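PDB 5HR4: MmeI from Methylophilus methylotrophus, which cleaves DNA as a Type IIL restriction-modification enzyme and probably methylates adenine at N6 with S-adenosyl-L-methionine as methyl donor. Local coordinates for a contact of chain A with DNA. Coordinates in Å, arbitrary orientation; residue numbers count along the deposited sequence, not the author numbering.

Contacts 1 and 2, whose C-alpha centres lie about 13 Å apart, work on the same nucleotides, DG9 and DG10 of chain C: the first reads bases in the major groove, the second holds the backbone. They are joined directly through the chain at Pro646 and Thr647. Contact 3 stands about 29 Å from contact 1 and 28 Å from contact 2, in the methyltransferase domain, and holds an unpaired adenine of chain B, the strand that contact 1 also reads. The separation illustrates how sequence-specific DNA modification keeps reading the site apart from handling the target base, here within one chain.

Contact 1: a contact of chain A with DNA. Residues 642, 645-646, 773. With nucleotides of chain B; nucleotides of chain C.
Lys645, Tyr642 and Asn773 reach the bases through the major groove of paired DNA. The lysine chain is extended to its tip, with CG opposite the backbone N (chi1 171°), and carries the amine NZ across two neighbouring base pairs. Lys645 NZ donates to N7 of DG10 of chain C at 2.7 Å and to DG10 O6 at 3.1 Å, the acceptor pair that marks a guanine, and also to O4 of DT3 of chain B at 3.0 Å. On the way, Lys645 CE passes over the five-membered ring of DG9 of chain C, 3.4 Å from DG9 C8, so the alkyl chain packs on one purine while the amine reads the next. DC4 of chain B, the cytosine paired with DG10, donates from its exocyclic amine N4 to the phenol oxygen OH of Tyr642 at 3.0 Å, nearly straight (160° at the hydrogen). Asn773 ND2 donates to DG9 N7 at 3.1 Å, with the acceptor tilted 17° from the amide plane; a weak bond from ND2 to Tyr642 OH links the two readers. The thymine ring of DT3 meets the tyrosine ring edge-to-face.

Backbone packing comes mainly from Tyr642, with C5' of DT3 over its face, 4.0 Å from the ring centroid.

Tyr642 closes strand 641-642, Lys645 follows in the next loop, and Asn773 sits in the turn between strands 770-771 and 775-779, all within the target recognition domain.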
# COMPACT_ATOMS: atom_id res chain seq x y z
N TYR A 642 -16.03 -20.59 14.20
CA TYR A 642 -15.16 -19.49 14.59
C TYR A 642 -14.99 -19.48 16.10
O TYR A 642 -15.95 -19.67 16.85
CB TYR A 642 -15.77 -18.17 14.09
CG TYR A 642 -14.90 -16.92 14.16
CD1 TYR A 642 -13.64 -16.90 13.57
CD2 TYR A 642 -15.35 -15.76 14.78
CE1 TYR A 642 -12.85 -15.77 13.62
CE2 TYR A 642 -14.56 -14.63 14.84
CZ TYR A 642 -13.30 -14.63 14.24
OH TYR A 642 -12.48 -13.51 14.26
N LYS A 645 -15.03 -14.83 20.73
CA LYS A 645 -14.49 -13.47 20.68
C LYS A 645 -14.88 -12.73 21.95
O LYS A 645 -16.07 -12.57 22.23
CB LYS A 645 -15.03 -12.75 19.45
CG LYS A 645 -14.74 -11.28 19.37
CD LYS A 645 -15.16 -10.73 18.00
CE LYS A 645 -15.24 -9.19 18.04
NZ LYS A 645 -15.64 -8.52 16.77
N PRO A 646 -13.91 -12.27 22.74
CA PRO A 646 -14.25 -11.78 24.10
C PRO A 646 -14.73 -10.33 24.16
O PRO A 646 -15.62 -10.02 24.97
CB PRO A 646 -12.92 -11.93 24.84
CG PRO A 646 -11.87 -11.79 23.75
CD PRO A 646 -12.47 -12.53 22.58
N ASN A 773 -11.02 -16.11 19.26
CA ASN A 773 -11.42 -15.90 17.86
C ASN A 773 -10.23 -15.83 16.91
O ASN A 773 -10.44 -15.73 15.70
CB ASN A 773 -12.33 -14.66 17.67
CG ASN A 773 -11.70 -13.34 18.16
OD1 ASN A 773 -11.27 -13.23 19.30
ND2 ASN A 773 -11.69 -12.34 17.29
P DT B 3 -18.52 -17.75 10.66
OP1 DT B 3 -18.18 -17.77 9.21
OP2 DT B 3 -18.94 -19.04 11.24
O5' DT B 3 -17.32 -17.10 11.52
C5' DT B 3 -16.26 -16.31 10.91
C4' DT B 3 -16.78 -15.09 10.18
O4' DT B 3 -17.51 -14.21 11.11
C3' DT B 3 -15.69 -14.21 9.56
O3' DT B 3 -16.16 -13.66 8.33
C2' DT B 3 -15.54 -13.10 10.60
C1' DT B 3 -17.00 -12.90 10.96
N1 DT B 3 -17.22 -12.16 12.22
C2 DT B 3 -17.29 -10.79 12.19
O2 DT B 3 -17.16 -10.14 11.18
N3 DT B 3 -17.51 -10.20 13.40
C4 DT B 3 -17.69 -10.84 14.63
O4 DT B 3 -17.89 -10.22 15.67
C5 DT B 3 -17.61 -12.28 14.58
C7 DT B 3 -17.77 -13.08 15.84
C6 DT B 3 -17.38 -12.86 13.39
P DC B 4 -15.95 -14.42 6.94
OP1 DC B 4 -17.24 -14.43 6.19
OP2 DC B 4 -15.22 -15.69 7.18
O5' DC B 4 -14.99 -13.46 6.15
C5' DC B 4 -13.60 -13.75 6.06
C4' DC B 4 -12.87 -12.46 5.88
O4' DC B 4 -13.18 -11.59 6.99
C3' DC B 4 -11.35 -12.54 5.77
O3' DC B 4 -10.95 -11.75 4.63
C2' DC B 4 -10.86 -11.95 7.11
C1' DC B 4 -12.01 -11.07 7.57
N1 DC B 4 -12.23 -11.04 9.07
C2 DC B 4 -12.80 -9.89 9.65
O2 DC B 4 -13.08 -8.93 8.93
N3 DC B 4 -13.02 -9.87 10.99
C4 DC B 4 -12.71 -10.93 11.73
N4 DC B 4 -12.93 -10.85 13.04
C5 DC B 4 -12.13 -12.11 11.16
C6 DC B 4 -11.92 -12.12 9.84
P DG C 9 -10.42 -6.73 22.69
OP1 DG C 9 -10.22 -5.77 23.79
OP2 DG C 9 -10.94 -8.10 22.83
O5' DG C 9 -11.27 -6.02 21.54
C5' DG C 9 -11.04 -4.69 21.25
C4' DG C 9 -11.65 -4.33 19.92
O4' DG C 9 -11.16 -5.23 18.88
C3' DG C 9 -13.17 -4.45 19.86
O3' DG C 9 -13.62 -3.50 18.94
C2' DG C 9 -13.35 -5.84 19.29
C1' DG C 9 -12.28 -5.78 18.23
N9 DG C 9 -11.93 -7.06 17.66
C8 DG C 9 -11.95 -8.29 18.28
N7 DG C 9 -11.61 -9.26 17.49
C5 DG C 9 -11.34 -8.61 16.27
C6 DG C 9 -10.91 -9.12 15.02
O6 DG C 9 -10.67 -10.29 14.71
N1 DG C 9 -10.77 -8.11 14.08
C2 DG C 9 -11.00 -6.78 14.31
N2 DG C 9 -10.81 -5.94 13.30
N3 DG C 9 -11.39 -6.30 15.46
C4 DG C 9 -11.54 -7.27 16.39
P DG C 10 -15.07 -2.84 19.08
OP1 DG C 10 -15.10 -2.06 20.35
OP2 DG C 10 -16.12 -3.86 18.92
O5' DG C 10 -15.09 -1.90 17.78
C5' DG C 10 -13.86 -1.36 17.26
C4' DG C 10 -13.92 -1.15 15.75
O4' DG C 10 -13.59 -2.38 15.06
C3' DG C 10 -15.27 -0.71 15.18
O3' DG C 10 -15.04 0.03 14.02
C2' DG C 10 -15.92 -2.05 14.84
C1' DG C 10 -14.72 -2.83 14.32
N9 DG C 10 -14.84 -4.27 14.48
C8 DG C 10 -15.26 -4.95 15.59
N7 DG C 10 -15.24 -6.25 15.45
C5 DG C 10 -14.78 -6.44 14.15
C6 DG C 10 -14.54 -7.64 13.44
O6 DG C 10 -14.72 -8.82 13.83
N1 DG C 10 -14.06 -7.38 12.13
C2 DG C 10 -13.84 -6.12 11.62
N2 DG C 10 -13.40 -6.06 10.37
N3 DG C 10 -14.05 -5.00 12.28
C4 DG C 10 -14.53 -5.23 13.54

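Contact 2: a contact of chain A with DNA. Residues 647-649, 717, 721. With nucleotides of chain C.
Ser721 points its hydroxyl opposite its own backbone N (chi1 -177°), toward the phosphate of DG10 of chain C, whereas in Thr647 OG1 stands beside the backbone N (chi1 -45°), which leaves methyl CG2 opposite that N and turned to the deoxyribose of DG9 of chain C. In this backbone contact of the target recognition domain, Ser721 supplies a direct side-chain bond: Ser721 OG donates to the phosphate oxygen OP1 of DG10 at 2.8 Å. With an alanine here, that phosphate oxygen would probably be left without its hydroxyl donor, and the backbone at DG10 would be held less firmly.

One nucleotide upstream, the DG9 phosphate is met mainly by main-chain groups of the loop 647-649. Asp649 N makes a weak, bent hydrogen bond to DG9 OP1. Thr647 and Asp649 both have positive phi values, which probably helps turn the backbone amides toward the phosphate. Thr647 N holds a water at 2.6 Å, and this water in turn lies 2.5 Å from DG9 OP2, relaying the amide to the phosphate.

Between the two phosphates the contact is apolar. Phe717, near the end of helix 705-719, presents the rim of its ring, CZ 3.9 Å from DG9 C5', and Ser721 lies just beyond that helix. None of this touches a base, so the site probably supports placement of the strand more than choice of sequence. Within the protein, Asp649 CB lies 3.5 Å above the Phe717 ring plane, toward the rim.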
# COMPACT_ATOMS: atom_id res chain seq x y z
N THR A 647 -14.14 -9.47 23.34
CA THR A 647 -14.31 -8.01 23.43
C THR A 647 -14.32 -7.54 24.88
O THR A 647 -15.32 -7.03 25.38
CB THR A 647 -15.58 -7.55 22.73
OG1 THR A 647 -15.69 -8.19 21.45
CG2 THR A 647 -15.51 -6.05 22.50
N ASP A 648 -13.19 -7.70 25.56
CA ASP A 648 -13.17 -7.48 27.01
C ASP A 648 -12.07 -6.54 27.47
O ASP A 648 -11.89 -6.38 28.68
CB ASP A 648 -13.05 -8.81 27.75
CG ASP A 648 -11.65 -9.41 27.67
OD1 ASP A 648 -10.88 -9.03 26.75
OD2 ASP A 648 -11.32 -10.27 28.53
N ASP A 649 -11.33 -5.92 26.57
CA ASP A 649 -10.14 -5.15 26.93
C ASP A 649 -9.23 -5.94 27.88
O ASP A 649 -8.51 -5.34 28.70
CB ASP A 649 -10.52 -3.80 27.54
CG ASP A 649 -9.38 -2.83 27.50
OD1 ASP A 649 -8.91 -2.50 26.39
OD2 ASP A 649 -8.94 -2.38 28.58
N PHE A 717 -15.96 -0.64 29.40
CA PHE A 717 -15.25 -0.62 28.13
C PHE A 717 -16.22 -0.84 26.99
O PHE A 717 -16.17 -0.12 25.97
CB PHE A 717 -14.14 -1.69 28.12
CG PHE A 717 -13.58 -1.98 26.75
CD1 PHE A 717 -12.50 -1.24 26.25
CD2 PHE A 717 -14.12 -2.99 25.96
CE1 PHE A 717 -11.98 -1.51 24.95
CE2 PHE A 717 -13.61 -3.26 24.68
CZ PHE A 717 -12.53 -2.52 24.18
N SER A 721 -17.65 1.68 23.29
CA SER A 721 -17.36 1.22 21.93
C SER A 721 -18.02 2.13 20.91
O SER A 721 -18.86 2.96 21.24
CB SER A 721 -17.85 -0.21 21.72
OG SER A 721 -17.50 -0.65 20.42
P DG C 9 -10.42 -6.73 22.69
OP1 DG C 9 -10.22 -5.77 23.79
OP2 DG C 9 -10.94 -8.10 22.83
O5' DG C 9 -11.27 -6.02 21.54
C5' DG C 9 -11.04 -4.69 21.25
C4' DG C 9 -11.65 -4.33 19.92
O4' DG C 9 -11.16 -5.23 18.88
C3' DG C 9 -13.17 -4.45 19.86
O3' DG C 9 -13.62 -3.50 18.94
C2' DG C 9 -13.35 -5.84 19.29
C1' DG C 9 -12.28 -5.78 18.23
N9 DG C 9 -11.93 -7.06 17.66
C8 DG C 9 -11.95 -8.29 18.28
N7 DG C 9 -11.61 -9.26 17.49
C5 DG C 9 -11.34 -8.61 16.27
C6 DG C 9 -10.91 -9.12 15.02
O6 DG C 9 -10.67 -10.29 14.71
N1 DG C 9 -10.77 -8.11 14.08
C2 DG C 9 -11.00 -6.78 14.31
N2 DG C 9 -10.81 -5.94 13.30
N3 DG C 9 -11.39 -6.30 15.46
C4 DG C 9 -11.54 -7.27 16.39
P DG C 10 -15.07 -2.84 19.08
OP1 DG C 10 -15.10 -2.06 20.35
OP2 DG C 10 -16.12 -3.86 18.92
O5' DG C 10 -15.09 -1.90 17.78
C5' DG C 10 -13.86 -1.36 17.26
C4' DG C 10 -13.92 -1.15 15.75
O4' DG C 10 -13.59 -2.38 15.06
C3' DG C 10 -15.27 -0.71 15.18
O3' DG C 10 -15.04 0.03 14.02
C2' DG C 10 -15.92 -2.05 14.84
C1' DG C 10 -14.72 -2.83 14.32
N9 DG C 10 -14.84 -4.27 14.48
C8 DG C 10 -15.26 -4.95 15.59
N7 DG C 10 -15.24 -6.25 15.45
C5 DG C 10 -14.78 -6.44 14.15
C6 DG C 10 -14.54 -7.64 13.44
O6 DG C 10 -14.72 -8.82 13.83
N1 DG C 10 -14.06 -7.38 12.13
C2 DG C 10 -13.84 -6.12 11.62
N2 DG C 10 -13.40 -6.06 10.37
N3 DG C 10 -14.05 -5.00 12.28
C4 DG C 10 -14.53 -5.23 13.54
O HOH W 1 -12.41 -9.44 21.40

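Contact 3: a contact of chain A with DNA. Residues 312, 314, 483-484, 570, 578, 580. With nucleotides of chain B.
The loop following strand 477-480 in the methyltransferase domain meets an adenine, DA7 of chain B, that is unpaired and swung away from the duplex. This loop bears the NPPF motif typical of N6-adenine methyltransferases, and Pro483 and Phe484 are its last two residues. Phe484 serves the base twice. The Phe484 ring stacks almost parallel on the adenine of DA7, planes 8° apart and centroids 3.7 Å apart for the six-membered ring. Phe484 backbone N hydrogen-bonds DA7 N7 at 2.9 Å. The phenyl group stands beside this backbone N (chi1 -49°), which lets the stack on the face and the bond at the rim come from one residue.

The opposite face belongs to His314, in the loop between helices 305-310 and 318-340. Its CB lies over the six-membered ring, 3.9 Å from the centroid, and its imidazole reaches back toward the glycosidic bond, with ND1 3.5 Å from DA7 N9. Gly312 CA, from the same loop, lies on the His314 side of the base, above and outside its N7 and C8 rim.

Trp570, just past strand 560-569, stands nearly upright to the six-membered ring of DA7 (80°). The C2 corner of the adenine points at the indole face, with DA7 C2 3.4 Å from Trp570 CZ3. Val580 CG1 packs 3.4 Å from DA7 N3, and CB of this residue faces the sugar O4'. Ala578 CB touches both the next phosphate, 3.5 Å from OP2 of DC8 of chain B, and one face of the His314 ring, 3.6 Å above its plane.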
# COMPACT_ATOMS: atom_id res chain seq x y z
N GLY A 312 -3.62 7.59 3.32
CA GLY A 312 -2.56 6.85 2.68
C GLY A 312 -1.43 7.73 2.18
O GLY A 312 -0.93 7.51 1.07
N HIS A 314 1.73 8.26 1.73
CA HIS A 314 3.04 7.63 1.75
C HIS A 314 3.68 7.78 0.39
O HIS A 314 3.13 7.30 -0.61
CB HIS A 314 2.91 6.16 2.14
CG HIS A 314 2.60 5.99 3.59
ND1 HIS A 314 1.41 5.48 4.05
CD2 HIS A 314 3.31 6.33 4.69
CE1 HIS A 314 1.42 5.46 5.37
NE2 HIS A 314 2.57 5.97 5.78
N PRO A 483 -4.24 5.54 -2.31
CA PRO A 483 -4.19 5.20 -0.89
C PRO A 483 -4.81 3.85 -0.56
O PRO A 483 -5.80 3.44 -1.16
CB PRO A 483 -4.99 6.34 -0.24
CG PRO A 483 -5.93 6.74 -1.29
CD PRO A 483 -5.12 6.69 -2.55
N PHE A 484 -4.21 3.19 0.45
CA PHE A 484 -4.65 1.89 0.94
C PHE A 484 -5.42 2.11 2.23
O PHE A 484 -4.87 2.65 3.20
CB PHE A 484 -3.48 0.95 1.26
CG PHE A 484 -2.46 0.84 0.19
CD1 PHE A 484 -2.69 1.29 -1.10
CD2 PHE A 484 -1.24 0.25 0.47
CE1 PHE A 484 -1.70 1.15 -2.08
CE2 PHE A 484 -0.27 0.11 -0.50
CZ PHE A 484 -0.51 0.56 -1.77
N TRP A 570 6.96 -2.86 1.24
CA TRP A 570 7.02 -1.42 1.04
C TRP A 570 8.24 -0.82 1.74
O TRP A 570 8.66 -1.28 2.80
CB TRP A 570 5.75 -0.76 1.61
CG TRP A 570 5.79 0.75 1.60
CD1 TRP A 570 6.26 1.55 2.58
CD2 TRP A 570 5.40 1.62 0.51
NE1 TRP A 570 6.17 2.87 2.19
CE2 TRP A 570 5.64 2.94 0.93
CE3 TRP A 570 4.87 1.41 -0.77
CZ2 TRP A 570 5.35 4.05 0.13
CZ3 TRP A 570 4.59 2.50 -1.57
CH2 TRP A 570 4.83 3.81 -1.11
N ALA A 578 5.77 2.93 6.35
CA ALA A 578 4.59 2.11 6.60
C ALA A 578 4.93 0.62 6.47
O ALA A 578 5.90 0.23 5.82
CB ALA A 578 3.46 2.47 5.63
N VAL A 580 3.39 -2.49 5.09
CA VAL A 580 2.39 -3.05 4.20
C VAL A 580 3.15 -3.76 3.09
O VAL A 580 4.31 -3.44 2.80
CB VAL A 580 1.43 -1.94 3.68
CG1 VAL A 580 2.20 -0.81 3.03
CG2 VAL A 580 0.34 -2.49 2.75
P DA B 7 -4.60 -0.38 7.23
OP1 DA B 7 -4.62 0.81 8.12
OP2 DA B 7 -5.61 -0.50 6.15
O5' DA B 7 -3.13 -0.55 6.67
C5' DA B 7 -2.76 -0.08 5.44
C4' DA B 7 -1.29 0.20 5.50
O4' DA B 7 -0.83 0.68 4.24
C3' DA B 7 -0.90 1.23 6.54
O3' DA B 7 0.26 0.76 7.18
C2' DA B 7 -0.63 2.49 5.71
C1' DA B 7 -0.13 1.90 4.40
N9 DA B 7 -0.45 2.66 3.21
C8 DA B 7 -1.62 3.28 2.93
N7 DA B 7 -1.65 3.83 1.74
C5 DA B 7 -0.42 3.51 1.19
C6 DA B 7 0.17 3.79 -0.07
N6 DA B 7 -0.44 4.49 -1.03
N1 DA B 7 1.41 3.33 -0.30
C2 DA B 7 2.02 2.63 0.66
N3 DA B 7 1.56 2.30 1.88
C4 DA B 7 0.33 2.78 2.08
P DC B 8 0.67 1.18 8.68
OP1 DC B 8 0.03 2.42 9.14
OP2 DC B 8 2.15 1.15 8.61
O5' DC B 8 0.20 -0.05 9.57
C5' DC B 8 -1.02 -0.74 9.29
C4' DC B 8 -1.50 -1.46 10.53
O4' DC B 8 -1.23 -2.89 10.43
C3' DC B 8 -0.85 -1.00 11.83
O3' DC B 8 -1.82 -1.05 12.87
C2' DC B 8 0.25 -2.05 12.03
C1' DC B 8 -0.44 -3.31 11.52
N1 DC B 8 0.51 -4.38 11.02
C2 DC B 8 0.57 -5.63 11.67
O2 DC B 8 -0.14 -5.84 12.64
N3 DC B 8 1.42 -6.56 11.19
C4 DC B 8 2.18 -6.30 10.13
N4 DC B 8 2.99 -7.26 9.69
C5 DC B 8 2.12 -5.05 9.45
C6 DC B 8 1.28 -4.12 9.93